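Local coordinates for protein cysteine hydrolase (Pseudomonas syringae pv. phaseolicola 1448A, PDB 3IRV) that probably acts as a hydrolase of the isochorismatase-like cysteine hydrolase family, though its natural substrate is not established, at residues V144-N150 with A173-Y179. Sequence-based numbering, arbitrary orientation.
Sequences VCGTVTN and ANAAMDY
The cis peptide between T147 and V148, at the strand-to-helix turn that in relatives leads to the catalytic cysteine of this α/β isochorismatase-like fold, is held by the chain around A175. Here the chain passes from strand 141-147 of the parallel sheet into helix 149-162, with V148 as its N-cap residue; in relatives the nucleophile lies in the first turn of this helix, so the contact probably borders the active site. Ahead of the turn, G146 N donates to A173 O (2.9 Å) and A175 N returns a bond to G146 O, a single parallel bridge of G146 with N174. After it, A175 O accepts twice, from T147 OG1 at 2.9 Å and from T149 N at 3.0 Å. The two donors reach opposite faces of the carbonyl plane, so one oxygen ties the residues on both sides of the cis bond. T147 OG1 gets there because it stands anti to its own nitrogen (chi1 -161°). N174 turns its amide back along the strand, ND2 giving a bond to V144 O (3.1 Å) from above the carbonyl plane and another to L170 O. T149 OG1 lies against the 174-175 peptide but is hydrogen-bonded to Q193 OE1. Farther along, a water accepts from M177 N and donates to N150 OD1. Y179 OH is also hydrogen-bonded to E203 OE2 of the second subunit. The same N150 amide, set 80° to the Y179 ring, sends ND2 in at the ring edge to Y179 OH at 2.9 Å.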
ATOM      1  N   VAL A 144      -4.209 -13.753   3.993  1.00 13.17           N
ATOM      2  CA  VAL A 144      -4.332 -12.561   4.834  1.00 11.65           C
ATOM      3  C   VAL A 144      -5.795 -12.333   5.195  1.00 12.18           C
ATOM      4  O   VAL A 144      -6.670 -12.350   4.304  1.00 12.48           O
ATOM      5  CB  VAL A 144      -3.754 -11.315   4.123  1.00 13.60           C
ATOM      6  CG1 VAL A 144      -4.037 -10.033   4.927  1.00 13.88           C
ATOM      7  CG2 VAL A 144      -2.235 -11.498   3.891  1.00 12.63           C
ATOM      8  N   CYS A 145      -6.043 -12.170   6.495  1.00 13.33           N
ATOM      9  CA  CYS A 145      -7.351 -11.784   7.011  1.00 13.26           C
ATOM     10  C   CYS A 145      -7.167 -10.797   8.155  1.00 12.35           C
ATOM     11  O   CYS A 145      -6.031 -10.602   8.622  1.00 12.00           O
ATOM     12  CB  CYS A 145      -8.107 -13.024   7.482  1.00 13.65           C
ATOM     13  SG  CYS A 145      -7.274 -13.906   8.880  1.00 15.02           S
ATOM     14  N   GLY A 146      -8.258 -10.159   8.594  1.00 11.90           N
ATOM     15  CA  GLY A 146      -8.184  -9.212   9.713  1.00 12.78           C
ATOM     16  C   GLY A 146      -8.672  -7.825   9.365  1.00 14.20           C
ATOM     17  O   GLY A 146      -9.592  -7.700   8.589  1.00 12.84           O
ATOM     18  N   THR A 147      -8.050  -6.781   9.944  1.00 13.04           N
ATOM     19  CA  THR A 147      -8.535  -5.406   9.761  1.00 12.56           C
ATOM     20  C   THR A 147      -7.303  -4.459   9.871  1.00 14.92           C
ATOM     21  O   THR A 147      -6.334  -4.829  10.537  1.00 13.74           O
ATOM     22  CB  THR A 147      -9.643  -5.075  10.846  1.00 14.62           C
ATOM     23  OG1 THR A 147     -10.433  -3.939  10.451  1.00 14.45           O
ATOM     24  CG2 THR A 147      -9.009  -4.781  12.226  1.00 13.64           C
ATOM     25  N   VAL A 148      -7.280  -3.268   9.236  1.00 13.87           N
ATOM     26  CA  VAL A 148      -8.310  -2.733   8.344  1.00 14.05           C
ATOM     27  C   VAL A 148      -7.961  -3.070   6.888  1.00 14.61           C
ATOM     28  O   VAL A 148      -6.795  -2.952   6.475  1.00 12.76           O
ATOM     29  CB  VAL A 148      -8.467  -1.193   8.563  1.00 13.02           C
ATOM     30  CG1 VAL A 148      -9.543  -0.601   7.674  1.00 18.00           C
ATOM     31  CG2 VAL A 148      -8.759  -0.894  10.045  1.00 18.31           C
ATOM     32  N   THR A 149      -8.967  -3.479   6.112  1.00 13.48           N
ATOM     33  CA  THR A 149      -8.736  -4.013   4.764  1.00 11.82           C
ATOM     34  C   THR A 149      -7.729  -3.223   3.962  1.00 13.45           C
ATOM     35  O   THR A 149      -6.764  -3.791   3.443  1.00 13.67           O
ATOM     36  CB  THR A 149     -10.052  -4.116   3.965  1.00 14.51           C
ATOM     37  OG1 THR A 149     -10.989  -4.897   4.727  1.00 14.40           O
ATOM     38  CG2 THR A 149      -9.808  -4.770   2.601  1.00 18.16           C
ATOM     39  N   ASN A 150      -7.960  -1.917   3.857  1.00 10.79           N
ATOM     40  CA  ASN A 150      -7.169  -1.086   2.934  1.00 13.19           C
ATOM     41  C   ASN A 150      -5.920  -0.508   3.594  1.00 14.73           C
ATOM     42  O   ASN A 150      -5.107   0.152   2.922  1.00 13.81           O
ATOM     43  CB  ASN A 150      -8.009   0.067   2.394  1.00 14.03           C
ATOM     44  CG  ASN A 150      -8.496   0.980   3.490  1.00 13.36           C
ATOM     45  OD1 ASN A 150      -9.052   0.516   4.506  1.00 15.54           O
ATOM     46  ND2 ASN A 150      -8.317   2.278   3.299  1.00 16.53           N
ATOM     47  N   ALA A 173     -13.181 -12.085   4.925  1.00 13.16           N
ATOM     48  CA  ALA A 173     -12.494 -12.118   6.214  1.00 12.51           C
ATOM     49  C   ALA A 173     -11.515 -10.962   6.399  1.00 13.91           C
ATOM     50  O   ALA A 173     -10.578 -11.059   7.192  1.00 11.94           O
ATOM     51  CB  ALA A 173     -11.831 -13.468   6.462  1.00 15.63           C
ATOM     52  N   ASN A 174     -11.764  -9.858   5.701  1.00 12.19           N
ATOM     53  CA  ASN A 174     -11.032  -8.605   5.895  1.00 10.64           C
ATOM     54  C   ASN A 174     -12.082  -7.533   6.077  1.00 14.24           C
ATOM     55  O   ASN A 174     -13.003  -7.428   5.263  1.00 14.51           O
ATOM     56  CB  ASN A 174     -10.148  -8.281   4.673  1.00 13.36           C
ATOM     57  CG  ASN A 174      -8.849  -9.107   4.656  1.00 13.22           C
ATOM     58  OD1 ASN A 174      -7.873  -8.751   5.321  1.00 16.10           O
ATOM     59  ND2 ASN A 174      -8.859 -10.233   3.931  1.00 12.51           N
ATOM     60  N   ALA A 175     -11.932  -6.742   7.129  1.00 11.07           N
ATOM     61  CA  ALA A 175     -12.947  -5.742   7.512  1.00 11.54           C
ATOM     62  C   ALA A 175     -12.473  -4.316   7.263  1.00 13.90           C
ATOM     63  O   ALA A 175     -11.409  -3.941   7.744  1.00 13.26           O
ATOM     64  CB  ALA A 175     -13.273  -5.897   9.002  1.00 14.15           C
ATOM     65  N   ALA A 176     -13.278  -3.529   6.540  1.00 14.19           N
ATOM     66  CA  ALA A 176     -12.947  -2.139   6.261  1.00 12.79           C
ATOM     67  C   ALA A 176     -13.767  -1.179   7.130  1.00 16.10           C
ATOM     68  O   ALA A 176     -14.775  -1.571   7.738  1.00 14.26           O
ATOM     69  CB  ALA A 176     -13.172  -1.826   4.779  1.00 11.86           C
ATOM     70  N   MET A 177     -13.324   0.074   7.176  1.00 13.97           N
ATOM     71  CA  MET A 177     -14.014   1.068   7.982  0.50 17.04           C
ATOM     72  C   MET A 177     -14.458   2.235   7.112  1.00 14.71           C
ATOM     73  O   MET A 177     -13.916   2.469   6.031  1.00 16.33           O
ATOM     74  CB  MET A 177     -13.128   1.544   9.143  0.50 17.52           C
ATOM     75  CG  MET A 177     -12.003   2.499   8.749  0.50 16.74           C
ATOM     76  SD  MET A 177     -11.026   3.048  10.169  0.50 18.31           S
ATOM     77  CE  MET A 177     -12.292   3.470  11.383  0.50  9.63           C
ATOM     78  N   ASP A 178     -15.504   2.924   7.566  1.00 16.40           N
ATOM     79  CA  ASP A 178     -15.991   4.151   6.902  1.00 17.53           C
ATOM     80  C   ASP A 178     -14.972   5.248   7.158  1.00 17.67           C
ATOM     81  O   ASP A 178     -14.308   5.221   8.177  1.00 19.60           O
ATOM     82  CB  ASP A 178     -17.300   4.617   7.558  1.00 19.57           C
ATOM     83  CG  ASP A 178     -18.423   3.588   7.461  1.00 26.98           C
ATOM     84  OD1 ASP A 178     -18.800   3.191   6.345  1.00 22.69           O
ATOM     85  OD2 ASP A 178     -18.951   3.184   8.521  1.00 41.39           O
ATOM     86  N   TYR A 179     -14.891   6.234   6.269  1.00 14.75           N
ATOM     87  CA  TYR A 179     -14.050   7.415   6.479  1.00 13.36           C
ATOM     88  C   TYR A 179     -14.936   8.649   6.449  1.00 18.59           C
ATOM     89  O   TYR A 179     -15.941   8.645   5.744  1.00 18.34           O
ATOM     90  CB  TYR A 179     -13.046   7.578   5.330  1.00 14.44           C
ATOM     91  CG  TYR A 179     -11.867   6.630   5.404  1.00 12.01           C
ATOM     92  CD1 TYR A 179     -10.919   6.749   6.413  1.00 17.47           C
ATOM     93  CD2 TYR A 179     -11.724   5.599   4.463  1.00 15.32           C
ATOM     94  CE1 TYR A 179      -9.838   5.869   6.490  1.00 17.06           C
ATOM     95  CE2 TYR A 179     -10.629   4.713   4.516  1.00 14.34           C
ATOM     96  CZ  TYR A 179      -9.695   4.867   5.534  1.00 19.18           C
ATOM     97  OH  TYR A 179      -8.637   3.993   5.597  1.00 17.00           O
TER
HETATM   98  O   HOH W   1     -11.249   1.375   5.784  1.00 19.68           O